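Long-range contacts in 2'-deoxycytidine 5'-triphosphate deaminase (Agrobacterium tumefaciens, PDB 2R9Q), which probably catalyses the hydrolytic deamination of dCTP to dUTP: residues Ala41-Arg46 with Ile166-Gly171; Ala108-Lys113 with Glu132-Pro137; Pro150-Ile155 with Gly221-Ala226. One frame throughout, in Å; residues are numbered along the deposited sequence.

Overall arrangement
Contacts 1 and 2 belong to one antiparallel sheet of the N-terminal deaminase domain, with centres about 9 Å apart. Strand 162-170 pairs with 42-46 in contact 1 and with 106-112, whose other neighbour in contact 2 is 135-136. Along the chain both segments of contact 2 fall between those of contact 1, and a salt bridge from D44 to K113 ties the two together. Contact 3 lies on the other side of the chain's centre from contact 1, the centres about 29 Å apart, and about 25 Å from the centre of contact 2. It joins a loop of the N-terminal domain to one of the C-terminal domain, so the tandem dUTPase-like halves meet there.

Contact 1: Ala41-Arg46 with Ile166-Gly171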
ATOM      1  N   ALA B  41     -15.479  24.611 -27.089  1.00 62.05           N
ATOM      2  CA  ALA B  41     -15.467  25.583 -25.974  1.00 61.20           C
ATOM      3  C   ALA B  41     -14.230  25.491 -25.042  1.00 61.44           C
ATOM      4  O   ALA B  41     -14.309  25.839 -23.852  1.00 59.94           O
ATOM      5  CB  ALA B  41     -16.728  25.443 -25.176  1.00 60.73           C
ATOM      6  N   SER B  42     -13.101  25.034 -25.607  1.00 61.48           N
ATOM      7  CA  SER B  42     -11.829  24.880 -24.894  1.00 60.98           C
ATOM      8  C   SER B  42     -10.704  24.599 -25.883  1.00 60.73           C
ATOM      9  O   SER B  42     -10.931  24.365 -27.062  1.00 61.07           O
ATOM     10  CB  SER B  42     -11.900  23.750 -23.856  1.00 61.14           C
ATOM     11  OG  SER B  42     -12.317  22.525 -24.452  1.00 61.19           O
ATOM     12  N   LEU B  43      -9.482  24.638 -25.386  1.00 60.30           N
ATOM     13  CA  LEU B  43      -8.300  24.292 -26.132  1.00 59.74           C
ATOM     14  C   LEU B  43      -7.436  23.274 -25.368  1.00 59.33           C
ATOM     15  O   LEU B  43      -7.080  23.470 -24.215  1.00 58.81           O
ATOM     16  CB  LEU B  43      -7.521  25.572 -26.408  1.00 59.97           C
ATOM     17  CG  LEU B  43      -6.075  25.515 -26.888  1.00 59.22           C
ATOM     18  CD1 LEU B  43      -5.957  25.199 -28.366  1.00 54.63           C
ATOM     19  CD2 LEU B  43      -5.412  26.806 -26.505  1.00 58.80           C
ATOM     20  N   ASP B  44      -7.116  22.173 -26.028  1.00 59.82           N
ATOM     21  CA  ASP B  44      -6.046  21.256 -25.602  1.00 60.10           C
ATOM     22  C   ASP B  44      -4.687  21.938 -25.494  1.00 59.50           C
ATOM     23  O   ASP B  44      -4.324  22.785 -26.315  1.00 58.53           O
ATOM     24  CB  ASP B  44      -5.931  20.052 -26.533  1.00 59.93           C
ATOM     25  CG  ASP B  44      -7.058  19.057 -26.329  1.00 60.84           C
ATOM     26  OD1 ASP B  44      -8.006  19.385 -25.568  1.00 60.32           O
ATOM     27  OD2 ASP B  44      -6.979  17.953 -26.921  1.00 57.10           O
ATOM     28  N   LEU B  45      -3.981  21.556 -24.437  1.00 58.88           N
ATOM     29  CA  LEU B  45      -2.652  22.028 -24.133  1.00 58.50           C
ATOM     30  C   LEU B  45      -1.661  20.901 -24.382  1.00 57.99           C
ATOM     31  O   LEU B  45      -1.933  19.752 -24.078  1.00 58.24           O
ATOM     32  CB  LEU B  45      -2.562  22.497 -22.674  1.00 58.29           C
ATOM     33  CG  LEU B  45      -3.462  23.635 -22.216  1.00 56.90           C
ATOM     34  CD1 LEU B  45      -3.484  23.647 -20.670  1.00 56.26           C
ATOM     35  CD2 LEU B  45      -3.007  24.965 -22.823  1.00 54.69           C
ATOM     36  N   ARG B  46      -0.515  21.251 -24.937  1.00 57.75           N
ATOM     37  CA  ARG B  46       0.494  20.301 -25.318  1.00 57.86           C
ATOM     38  C   ARG B  46       1.724  20.461 -24.456  1.00 56.70           C
ATOM     39  O   ARG B  46       2.138  21.564 -24.164  1.00 54.29           O
ATOM     40  CB  ARG B  46       0.914  20.506 -26.782  1.00 58.67           C
ATOM     41  CG  ARG B  46      -0.162  20.335 -27.829  1.00 58.93           C
ATOM     42  CD  ARG B  46       0.350  20.674 -29.208  1.00 59.63           C
ATOM     43  NE  ARG B  46       0.526  22.119 -29.429  1.00 59.45           N
ATOM     44  CZ  ARG B  46       0.862  22.657 -30.605  1.00 61.07           C
ATOM     45  NH1 ARG B  46       1.018  23.963 -30.721  1.00 62.67           N
ATOM     46  NH2 ARG B  46       1.031  21.897 -31.671  1.00 58.95           N
ATOM     47  N   ILE B 166      -7.886  24.032 -21.553  1.00 60.33           N
ATOM     48  CA  ILE B 166      -8.148  25.349 -21.002  1.00 60.64           C
ATOM     49  C   ILE B 166      -9.403  25.968 -21.676  1.00 61.05           C
ATOM     50  O   ILE B 166      -9.518  25.999 -22.902  1.00 60.46           O
ATOM     51  CB  ILE B 166      -6.872  26.236 -21.118  1.00 60.29           C
ATOM     52  CG1 ILE B 166      -7.025  27.570 -20.384  1.00 61.25           C
ATOM     53  CG2 ILE B 166      -6.475  26.503 -22.552  1.00 60.14           C
ATOM     54  CD1 ILE B 166      -5.777  28.395 -20.454  1.00 60.42           C
ATOM     55  N   ARG B 167     -10.349  26.415 -20.854  1.00 60.69           N
ATOM     56  CA  ARG B 167     -11.553  27.119 -21.307  1.00 61.11           C
ATOM     57  C   ARG B 167     -11.432  28.601 -20.958  1.00 61.02           C
ATOM     58  O   ARG B 167     -11.119  28.953 -19.831  1.00 59.36           O
ATOM     59  CB  ARG B 167     -12.779  26.506 -20.633  1.00 60.94           C
ATOM     60  CG  ARG B 167     -14.110  27.208 -20.863  1.00 60.14           C
ATOM     61  CD  ARG B 167     -15.262  26.317 -20.432  1.00 59.25           C
ATOM     62  NE  ARG B 167     -15.469  25.161 -21.325  1.00 58.63           N
ATOM     63  CZ  ARG B 167     -16.427  24.254 -21.174  1.00 55.67           C
ATOM     64  NH1 ARG B 167     -17.255  24.327 -20.157  1.00 58.60           N
ATOM     65  NH2 ARG B 167     -16.550  23.257 -22.039  1.00 55.09           N
ATOM     66  N   PHE B 168     -11.665  29.458 -21.942  1.00 62.42           N
ATOM     67  CA  PHE B 168     -11.594  30.925 -21.771  1.00 63.39           C
ATOM     68  C   PHE B 168     -12.968  31.530 -21.628  1.00 64.59           C
ATOM     69  O   PHE B 168     -13.916  31.064 -22.246  1.00 64.02           O
ATOM     70  CB  PHE B 168     -10.883  31.582 -22.953  1.00 62.78           C
ATOM     71  CG  PHE B 168      -9.542  31.000 -23.248  1.00 61.14           C
ATOM     72  CD1 PHE B 168      -8.412  31.530 -22.686  1.00 59.49           C
ATOM     73  CD2 PHE B 168      -9.419  29.909 -24.094  1.00 62.34           C
ATOM     74  CE1 PHE B 168      -7.192  30.987 -22.933  1.00 60.38           C
ATOM     75  CE2 PHE B 168      -8.198  29.371 -24.358  1.00 60.52           C
ATOM     76  CZ  PHE B 168      -7.082  29.908 -23.778  1.00 61.05           C
ATOM     77  N   ARG B 169     -13.069  32.574 -20.807  1.00 66.85           N
ATOM     78  CA  ARG B 169     -14.346  33.246 -20.565  1.00 68.39           C
ATOM     79  C   ARG B 169     -14.263  34.757 -20.240  1.00 69.45           C
ATOM     80  O   ARG B 169     -13.243  35.250 -19.751  1.00 69.02           O
ATOM     81  CB  ARG B 169     -15.078  32.515 -19.445  1.00 68.82           C
ATOM     82  CG  ARG B 169     -14.330  32.494 -18.141  1.00 68.79           C
ATOM     83  CD  ARG B 169     -15.156  31.894 -17.035  1.00 70.78           C
ATOM     84  NE  ARG B 169     -15.626  30.536 -17.296  1.00 70.85           N
ATOM     85  CZ  ARG B 169     -14.868  29.440 -17.255  1.00 70.80           C
ATOM     86  NH1 ARG B 169     -13.561  29.499 -17.031  1.00 71.68           N
ATOM     87  NH2 ARG B 169     -15.428  28.267 -17.475  1.00 70.92           N
ATOM     88  N   ILE B 170     -15.338  35.486 -20.533  1.00 70.66           N
ATOM     89  CA  ILE B 170     -15.508  36.864 -20.037  1.00 71.44           C
ATOM     90  C   ILE B 170     -16.667  36.861 -19.054  1.00 72.37           C
ATOM     91  O   ILE B 170     -17.773  36.508 -19.398  1.00 71.19           O
ATOM     92  CB  ILE B 170     -15.700  37.898 -21.169  1.00 71.35           C
ATOM     93  CG1 ILE B 170     -14.481  37.856 -22.119  1.00 70.92           C
ATOM     94  CG2 ILE B 170     -15.866  39.330 -20.584  1.00 68.59           C
ATOM     95  CD1 ILE B 170     -14.798  38.047 -23.582  1.00 69.11           C
ATOM     96  N   GLY B 171     -16.364  37.216 -17.806  1.00 74.37           N
ATOM     97  CA  GLY B 171     -17.282  37.039 -16.684  1.00 75.31           C
ATOM     98  C   GLY B 171     -17.537  35.578 -16.340  1.00 76.17           C
ATOM     99  O   GLY B 171     -16.752  34.690 -16.660  1.00 75.21           O
TER
HETATM  100  O   HOH W   1     -12.866  28.408 -24.169  1.00 36.46           O
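I166 lays its CG2 methyl beside L43 and against L45 CD2, in an antiparallel strand pair of the dUTPase-like N-terminal domain. L43 and I166 form a hydrogen-bonded pair: L43 N donates to I166 O at 2.8 Å, and I166 N donates to L43 O at the same distance. Their side chains leave the sheet on one face, side by side and pointing the same way. In I166, CG1 stands anti to the backbone N (chi1 -172°), which leaves CG2 between N and the carbonyl carbon, close to the neighbouring strand. There CG2 meets L45 CD2 at 3.8 Å and lies 4.1 Å from L43 CB. F168 adds a looser touch, its ring edge facing L43 CD2, while I166 CG1 of its own strand rests over one ring face, toward the rim. These apolar groups are buried; L96 and L100 of strand 91-101 and A108 of strand 106-112 add to the packing.

Around A41 the contact is made by side-chain and water bonds. R167 extends to its CD and then bends (chi3 -71°), and its NE donates to A41 O, which lies 22° out of the guanidinium plane. The guanidinium's other nitrogens bond the backbone carbonyls of A277 and F297, linking this strand to the C-terminal domain, while NH2 passes 3.8 Å from A41 CB. A41 O also receives a weak bond from a water that itself accepts from F168 N at 2.7 Å.

Contact 2: Ala108-Lys113 with Glu132-Pro137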
ATOM      1  N   ALA B 108      -9.364  32.373 -17.501  1.00 62.53           N
ATOM      2  CA  ALA B 108      -9.531  30.986 -17.903  1.00 62.17           C
ATOM      3  C   ALA B 108      -9.424  29.969 -16.760  1.00 61.39           C
ATOM      4  O   ALA B 108      -8.875  30.249 -15.708  1.00 60.37           O
ATOM      5  CB  ALA B 108      -8.603  30.645 -19.064  1.00 60.80           C
ATOM      6  N   SER B 109     -10.011  28.795 -16.981  1.00 61.22           N
ATOM      7  CA  SER B 109      -9.808  27.641 -16.104  1.00 60.79           C
ATOM      8  C   SER B 109      -9.339  26.356 -16.884  1.00 59.64           C
ATOM      9  O   SER B 109      -9.486  26.262 -18.080  1.00 58.10           O
ATOM     10  CB  SER B 109     -11.066  27.406 -15.258  1.00 60.60           C
ATOM     11  OG  SER B 109     -12.148  26.932 -16.021  1.00 61.29           O
ATOM     12  N   ALA B 110      -8.763  25.394 -16.167  1.00 58.93           N
ATOM     13  CA  ALA B 110      -8.250  24.147 -16.748  1.00 58.23           C
ATOM     14  C   ALA B 110      -8.854  22.905 -16.070  1.00 57.64           C
ATOM     15  O   ALA B 110      -9.211  22.923 -14.886  1.00 58.68           O
ATOM     16  CB  ALA B 110      -6.727  24.117 -16.698  1.00 57.23           C
ATOM     17  N   ASN B 111      -9.038  21.861 -16.872  1.00 57.20           N
ATOM     18  CA  ASN B 111      -9.514  20.562 -16.447  1.00 57.05           C
ATOM     19  C   ASN B 111      -8.807  19.489 -17.278  1.00 57.03           C
ATOM     20  O   ASN B 111      -8.367  19.767 -18.399  1.00 56.81           O
ATOM     21  CB  ASN B 111     -11.020  20.447 -16.644  1.00 56.89           C
ATOM     22  CG  ASN B 111     -11.796  20.903 -15.456  1.00 56.70           C
ATOM     23  OD1 ASN B 111     -11.360  20.743 -14.309  1.00 58.74           O
ATOM     24  ND2 ASN B 111     -12.974  21.453 -15.707  1.00 52.93           N
ATOM     25  N   PRO B 112      -8.648  18.277 -16.722  1.00 56.96           N
ATOM     26  CA  PRO B 112      -8.160  17.177 -17.540  1.00 56.66           C
ATOM     27  C   PRO B 112      -9.074  16.820 -18.684  1.00 55.99           C
ATOM     28  O   PRO B 112     -10.265  16.953 -18.568  1.00 55.56           O
ATOM     29  CB  PRO B 112      -8.057  16.025 -16.555  1.00 57.00           C
ATOM     30  CG  PRO B 112      -8.931  16.415 -15.419  1.00 57.11           C
ATOM     31  CD  PRO B 112      -8.851  17.866 -15.322  1.00 56.92           C
ATOM     32  N   LYS B 113      -8.504  16.398 -19.803  1.00 56.32           N
ATOM     33  CA  LYS B 113      -9.275  15.752 -20.846  1.00 56.22           C
ATOM     34  C   LYS B 113      -9.843  14.482 -20.294  1.00 56.58           C
ATOM     35  O   LYS B 113      -9.287  13.894 -19.360  1.00 55.63           O
ATOM     36  CB  LYS B 113      -8.403  15.424 -22.046  1.00 57.22           C
ATOM     37  CG  LYS B 113      -7.896  16.639 -22.785  1.00 57.31           C
ATOM     38  CD  LYS B 113      -6.723  16.301 -23.668  1.00 60.44           C
ATOM     39  CE  LYS B 113      -7.046  15.274 -24.726  1.00 61.43           C
ATOM     40  NZ  LYS B 113      -8.110  15.789 -25.619  1.00 61.75           N
ATOM     41  N   GLU B 132      -3.973  29.353  -6.583  1.00 70.94           N
ATOM     42  CA  GLU B 132      -4.828  28.232  -6.855  1.00 71.19           C
ATOM     43  C   GLU B 132      -4.359  27.601  -8.161  1.00 69.50           C
ATOM     44  O   GLU B 132      -3.854  28.298  -9.033  1.00 68.22           O
ATOM     45  CB  GLU B 132      -6.267  28.733  -6.973  1.00 72.08           C
ATOM     46  CG  GLU B 132      -7.333  27.650  -6.923  1.00 74.75           C
ATOM     47  CD  GLU B 132      -8.711  28.226  -6.627  1.00 78.12           C
ATOM     48  OE1 GLU B 132      -8.792  29.468  -6.512  1.00 77.79           O
ATOM     49  OE2 GLU B 132      -9.690  27.442  -6.494  1.00 78.77           O
ATOM     50  N   PHE B 133      -4.510  26.286  -8.269  1.00 67.83           N
ATOM     51  CA  PHE B 133      -4.283  25.566  -9.534  1.00 67.15           C
ATOM     52  C   PHE B 133      -5.464  25.702 -10.480  1.00 66.07           C
ATOM     53  O   PHE B 133      -6.576  26.052 -10.066  1.00 64.65           O
ATOM     54  CB  PHE B 133      -4.039  24.068  -9.301  1.00 66.86           C
ATOM     55  CG  PHE B 133      -2.744  23.758  -8.638  1.00 66.15           C
ATOM     56  CD1 PHE B 133      -1.540  24.256  -9.142  1.00 67.85           C
ATOM     57  CD2 PHE B 133      -2.707  22.948  -7.532  1.00 66.27           C
ATOM     58  CE1 PHE B 133      -0.329  23.946  -8.540  1.00 67.24           C
ATOM     59  CE2 PHE B 133      -1.506  22.632  -6.932  1.00 66.53           C
ATOM     60  CZ  PHE B 133      -0.322  23.131  -7.420  1.00 66.90           C
ATOM     61  N   ASP B 134      -5.192  25.457 -11.759  1.00 65.24           N
ATOM     62  CA  ASP B 134      -6.221  25.336 -12.789  1.00 65.09           C
ATOM     63  C   ASP B 134      -7.074  26.605 -13.020  1.00 65.37           C
ATOM     64  O   ASP B 134      -8.089  26.558 -13.706  1.00 63.47           O
ATOM     65  CB  ASP B 134      -7.135  24.142 -12.498  1.00 64.94           C
ATOM     66  CG  ASP B 134      -6.400  22.793 -12.481  1.00 63.26           C
ATOM     67  OD1 ASP B 134      -5.336  22.644 -13.095  1.00 61.88           O
ATOM     68  OD2 ASP B 134      -6.925  21.855 -11.861  1.00 62.02           O
ATOM     69  N   LYS B 135      -6.626  27.725 -12.456  1.00 66.16           N
ATOM     70  CA  LYS B 135      -7.249  29.021 -12.634  1.00 67.16           C
ATOM     71  C   LYS B 135      -6.203  30.006 -13.170  1.00 66.93           C
ATOM     72  O   LYS B 135      -5.122  30.173 -12.601  1.00 66.56           O
ATOM     73  CB  LYS B 135      -7.877  29.536 -11.325  1.00 67.73           C
ATOM     74  CG  LYS B 135      -8.985  28.647 -10.762  1.00 70.23           C
ATOM     75  CD  LYS B 135     -10.213  28.634 -11.657  1.00 74.20           C
ATOM     76  CE  LYS B 135     -11.001  27.290 -11.566  1.00 76.83           C
ATOM     77  NZ  LYS B 135     -10.331  26.119 -12.263  1.00 75.66           N
ATOM     78  N   ILE B 136      -6.543  30.606 -14.304  1.00 66.76           N
ATOM     79  CA  ILE B 136      -5.765  31.636 -14.932  1.00 66.61           C
ATOM     80  C   ILE B 136      -6.505  32.970 -14.643  1.00 66.97           C
ATOM     81  O   ILE B 136      -7.685  33.133 -14.997  1.00 65.16           O
ATOM     82  CB  ILE B 136      -5.611  31.369 -16.436  1.00 66.22           C
ATOM     83  CG1 ILE B 136      -4.963  30.001 -16.680  1.00 66.57           C
ATOM     84  CG2 ILE B 136      -4.741  32.439 -17.100  1.00 63.31           C
ATOM     85  CD1 ILE B 136      -5.846  28.809 -16.514  1.00 67.61           C
ATOM     86  N   PRO B 137      -5.825  33.917 -13.962  1.00 67.84           N
ATOM     87  CA  PRO B 137      -6.497  35.185 -13.624  1.00 67.78           C
ATOM     88  C   PRO B 137      -6.871  36.012 -14.850  1.00 66.56           C
ATOM     89  O   PRO B 137      -6.309  35.812 -15.913  1.00 65.13           O
ATOM     90  CB  PRO B 137      -5.475  35.919 -12.767  1.00 68.03           C
ATOM     91  CG  PRO B 137      -4.448  34.906 -12.400  1.00 68.79           C
ATOM     92  CD  PRO B 137      -4.440  33.887 -13.465  1.00 68.10           C
TER
HETATM   93  O   HOH W   2     -11.098  23.933 -13.154  1.00 47.42           O
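A108 and I136 pack closely across a short antiparallel pairing, CB to CB at 4.0 Å, as a hydrogen-bonded pair with both N-H groups used. A108 N reaches I136 O in a nearly straight bond (176°), and I136 N reaches A108 O at 2.7 Å. The I136 side chain turns back over the partner strand, its CD1 lying 3.4 Å from A108 O, and I166 and L102 pack against this buried face. A110 N continues the close pairing, donating to D134 O at 2.8 Å.

The K135 side is exposed and carries a water. The K135 chain, bent at chi2 and chi4, curls over S109 until NZ is 3.3 Å from S109 CB. S109 OG has its own partner in R169. K135 NZ bonds the carbonyl of the preceding residue, D134 O, from above its plane, on the opposite face from A110 N, and also donates to a water that bonds A110 O. D134 has positive phi (62°), where the chain turns into strand 135-136, and its OD1 accepts from V125 N. The short strand 135-136 pairs antiparallel with strand 106-112, in the beta sheet of a dUTPase-like domain.

Contact 3: Pro150-Ile155 with Gly221-Ala226; sequences PRTFPI and GKHHTA
F153 and T225 cross obliquely where a loop of the N-terminal dUTPase-like domain meets one of the C-terminal domain, with no direct hydrogen bond between the loops. The F153 ring presents its edge to T225: OG1 lies 3.6 Å from CD1 near the ring plane, and CG2 sits in that plane, also at the edge. F153 CZ also lies 4.0 Å from G221 CA, and W242 meets the same ring edge-to-face.

T152 points toward the other loop. Its CG2, anti to the backbone N, comes 3.3 Å from K222 O and also stands over one face of the F153 ring, toward the rim, while its OG1 bonds D120. P154 meets T225 as well, its CD 3.8 Å from T225 OG1 and its CG beside A226 O. R53 of the second subunit packs on P154, and R55 of that subunit bonds H224 O.

A water bridges the loops: it donates to T152 O and to T225 OG1, and accepts from T225 N. T225 OG1 donates to A226 O at 2.7 Å, in the carbonyl plane.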
ATOM      1  N   PRO B 150       0.916  10.204 -12.462  1.00 51.47           N
ATOM      2  CA  PRO B 150       0.131   8.986 -12.753  1.00 52.52           C
ATOM      3  C   PRO B 150      -0.224   8.239 -11.471  1.00 51.83           C
ATOM      4  O   PRO B 150       0.600   8.111 -10.617  1.00 51.26           O
ATOM      5  CB  PRO B 150       1.087   8.158 -13.618  1.00 51.64           C
ATOM      6  CG  PRO B 150       2.101   9.143 -14.103  1.00 51.96           C
ATOM      7  CD  PRO B 150       2.271  10.092 -13.019  1.00 52.41           C
ATOM      8  N   ARG B 151      -1.439   7.760 -11.343  1.00 52.45           N
ATOM      9  CA  ARG B 151      -1.838   7.114 -10.125  1.00 53.15           C
ATOM     10  C   ARG B 151      -1.934   5.592 -10.273  1.00 52.65           C
ATOM     11  O   ARG B 151      -1.512   4.874  -9.403  1.00 51.57           O
ATOM     12  CB  ARG B 151      -3.158   7.714  -9.673  1.00 54.39           C
ATOM     13  CG  ARG B 151      -3.164   8.483  -8.419  1.00 59.94           C
ATOM     14  CD  ARG B 151      -2.770   9.943  -8.513  1.00 61.86           C
ATOM     15  NE  ARG B 151      -1.360  10.273  -8.239  1.00 65.52           N
ATOM     16  CZ  ARG B 151      -0.491   9.673  -7.402  1.00 67.17           C
ATOM     17  NH1 ARG B 151      -0.806   8.639  -6.617  1.00 69.06           N
ATOM     18  NH2 ARG B 151       0.750  10.156  -7.328  1.00 64.82           N
ATOM     19  N   THR B 152      -2.535   5.097 -11.355  1.00 52.34           N
ATOM     20  CA  THR B 152      -2.717   3.651 -11.521  1.00 52.35           C
ATOM     21  C   THR B 152      -1.847   3.052 -12.586  1.00 51.60           C
ATOM     22  O   THR B 152      -1.289   2.017 -12.370  1.00 51.46           O
ATOM     23  CB  THR B 152      -4.168   3.281 -11.833  1.00 52.13           C
ATOM     24  OG1 THR B 152      -5.005   3.803 -10.804  1.00 52.01           O
ATOM     25  CG2 THR B 152      -4.364   1.734 -11.947  1.00 52.51           C
ATOM     26  N   PHE B 153      -1.803   3.680 -13.759  1.00 52.08           N
ATOM     27  CA  PHE B 153      -1.023   3.188 -14.875  1.00 51.41           C
ATOM     28  C   PHE B 153       0.195   4.042 -15.093  1.00 50.99           C
ATOM     29  O   PHE B 153       0.100   5.286 -15.145  1.00 49.91           O
ATOM     30  CB  PHE B 153      -1.823   3.160 -16.215  1.00 52.04           C
ATOM     31  CG  PHE B 153      -3.203   2.572 -16.113  1.00 50.20           C
ATOM     32  CD1 PHE B 153      -3.383   1.247 -15.891  1.00 51.39           C
ATOM     33  CD2 PHE B 153      -4.314   3.352 -16.302  1.00 52.57           C
ATOM     34  CE1 PHE B 153      -4.624   0.733 -15.790  1.00 49.45           C
ATOM     35  CE2 PHE B 153      -5.549   2.835 -16.191  1.00 51.51           C
ATOM     36  CZ  PHE B 153      -5.694   1.523 -15.934  1.00 51.58           C
ATOM     37  N   PRO B 154       1.354   3.387 -15.275  1.00 51.15           N
ATOM     38  CA  PRO B 154       2.464   4.176 -15.766  1.00 50.99           C
ATOM     39  C   PRO B 154       2.206   4.591 -17.226  1.00 50.32           C
ATOM     40  O   PRO B 154       1.540   3.856 -17.998  1.00 50.09           O
ATOM     41  CB  PRO B 154       3.629   3.225 -15.624  1.00 52.15           C
ATOM     42  CG  PRO B 154       3.017   1.838 -15.742  1.00 51.11           C
ATOM     43  CD  PRO B 154       1.730   1.977 -15.040  1.00 51.26           C
ATOM     44  N   ILE B 155       2.672   5.769 -17.592  1.00 49.77           N
ATOM     45  CA  ILE B 155       2.343   6.351 -18.891  1.00 49.04           C
ATOM     46  C   ILE B 155       3.566   6.761 -19.672  1.00 49.74           C
ATOM     47  O   ILE B 155       4.601   7.012 -19.100  1.00 48.20           O
ATOM     48  CB  ILE B 155       1.306   7.473 -18.786  1.00 48.51           C
ATOM     49  CG1 ILE B 155       1.829   8.678 -18.007  1.00 49.44           C
ATOM     50  CG2 ILE B 155      -0.020   6.927 -18.218  1.00 46.20           C
ATOM     51  CD1 ILE B 155       1.016   9.967 -18.210  1.00 46.34           C
ATOM     52  N   GLY B 221      -9.324  -0.265 -12.703  1.00 61.24           N
ATOM     53  CA  GLY B 221      -7.928  -0.297 -13.158  1.00 62.11           C
ATOM     54  C   GLY B 221      -7.098  -1.446 -12.590  1.00 62.72           C
ATOM     55  O   GLY B 221      -7.270  -1.838 -11.446  1.00 62.24           O
ATOM     56  N   LYS B 222      -6.224  -1.994 -13.424  1.00 64.69           N
ATOM     57  CA  LYS B 222      -5.313  -3.070 -13.032  1.00 66.43           C
ATOM     58  C   LYS B 222      -3.935  -2.527 -12.574  1.00 67.37           C
ATOM     59  O   LYS B 222      -3.616  -1.359 -12.778  1.00 66.61           O
ATOM     60  CB  LYS B 222      -5.131  -4.056 -14.176  1.00 66.16           C
ATOM     61  CG  LYS B 222      -6.341  -4.893 -14.522  1.00 67.30           C
ATOM     62  CD  LYS B 222      -5.998  -5.908 -15.629  1.00 67.55           C
ATOM     63  CE  LYS B 222      -7.057  -7.022 -15.741  1.00 69.19           C
ATOM     64  NZ  LYS B 222      -6.685  -8.118 -16.715  1.00 68.44           N
ATOM     65  N   HIS B 223      -3.127  -3.386 -11.946  1.00 69.18           N
ATOM     66  CA  HIS B 223      -1.820  -2.976 -11.416  1.00 70.46           C
ATOM     67  C   HIS B 223      -0.665  -3.689 -12.118  1.00 70.64           C
ATOM     68  O   HIS B 223      -0.827  -4.685 -12.768  1.00 72.11           O
ATOM     69  CB  HIS B 223      -1.790  -3.174  -9.919  1.00 70.86           C
ATOM     70  CG  HIS B 223      -2.888  -2.450  -9.203  1.00 71.87           C
ATOM     71  ND1 HIS B 223      -3.934  -3.101  -8.587  1.00 73.34           N
ATOM     72  CD2 HIS B 223      -3.117  -1.125  -9.035  1.00 72.72           C
ATOM     73  CE1 HIS B 223      -4.754  -2.210  -8.058  1.00 73.66           C
ATOM     74  NE2 HIS B 223      -4.280  -1.002  -8.316  1.00 73.85           N
ATOM     75  N   HIS B 224       0.510  -3.134 -12.064  1.00 70.92           N
ATOM     76  CA  HIS B 224       1.649  -3.752 -12.801  1.00 69.66           C
ATOM     77  C   HIS B 224       1.418  -3.999 -14.311  1.00 68.55           C
ATOM     78  O   HIS B 224       1.950  -4.969 -14.903  1.00 67.57           O
ATOM     79  CB  HIS B 224       2.113  -5.015 -12.079  1.00 69.91           C
ATOM     80  CG  HIS B 224       2.501  -4.765 -10.656  1.00 69.25           C
ATOM     81  ND1 HIS B 224       3.723  -4.235 -10.300  1.00 69.93           N
ATOM     82  CD2 HIS B 224       1.806  -4.917  -9.508  1.00 71.06           C
ATOM     83  CE1 HIS B 224       3.780  -4.105  -8.985  1.00 70.83           C
ATOM     84  NE2 HIS B 224       2.630  -4.517  -8.478  1.00 70.92           N
ATOM     85  N   THR B 225       0.693  -3.064 -14.922  1.00 66.03           N
ATOM     86  CA  THR B 225       0.392  -3.106 -16.317  1.00 64.06           C
ATOM     87  C   THR B 225       1.627  -2.705 -17.097  1.00 62.83           C
ATOM     88  O   THR B 225       2.621  -2.289 -16.533  1.00 62.65           O
ATOM     89  CB  THR B 225      -0.825  -2.156 -16.687  1.00 63.91           C
ATOM     90  OG1 THR B 225      -0.458  -0.775 -16.512  1.00 61.70           O
ATOM     91  CG2 THR B 225      -2.125  -2.477 -15.872  1.00 61.08           C
ATOM     92  N   ALA B 226       1.556  -2.860 -18.410  1.00 62.30           N
ATOM     93  CA  ALA B 226       2.477  -2.200 -19.331  1.00 61.20           C
ATOM     94  C   ALA B 226       2.259  -0.687 -19.215  1.00 60.67           C
ATOM     95  O   ALA B 226       1.352  -0.223 -18.503  1.00 59.98           O
ATOM     96  CB  ALA B 226       2.251  -2.716 -20.783  1.00 60.82           C
TER
HETATM   97  O   HOH W   3      -0.287  -0.405 -13.981  1.00 37.32           O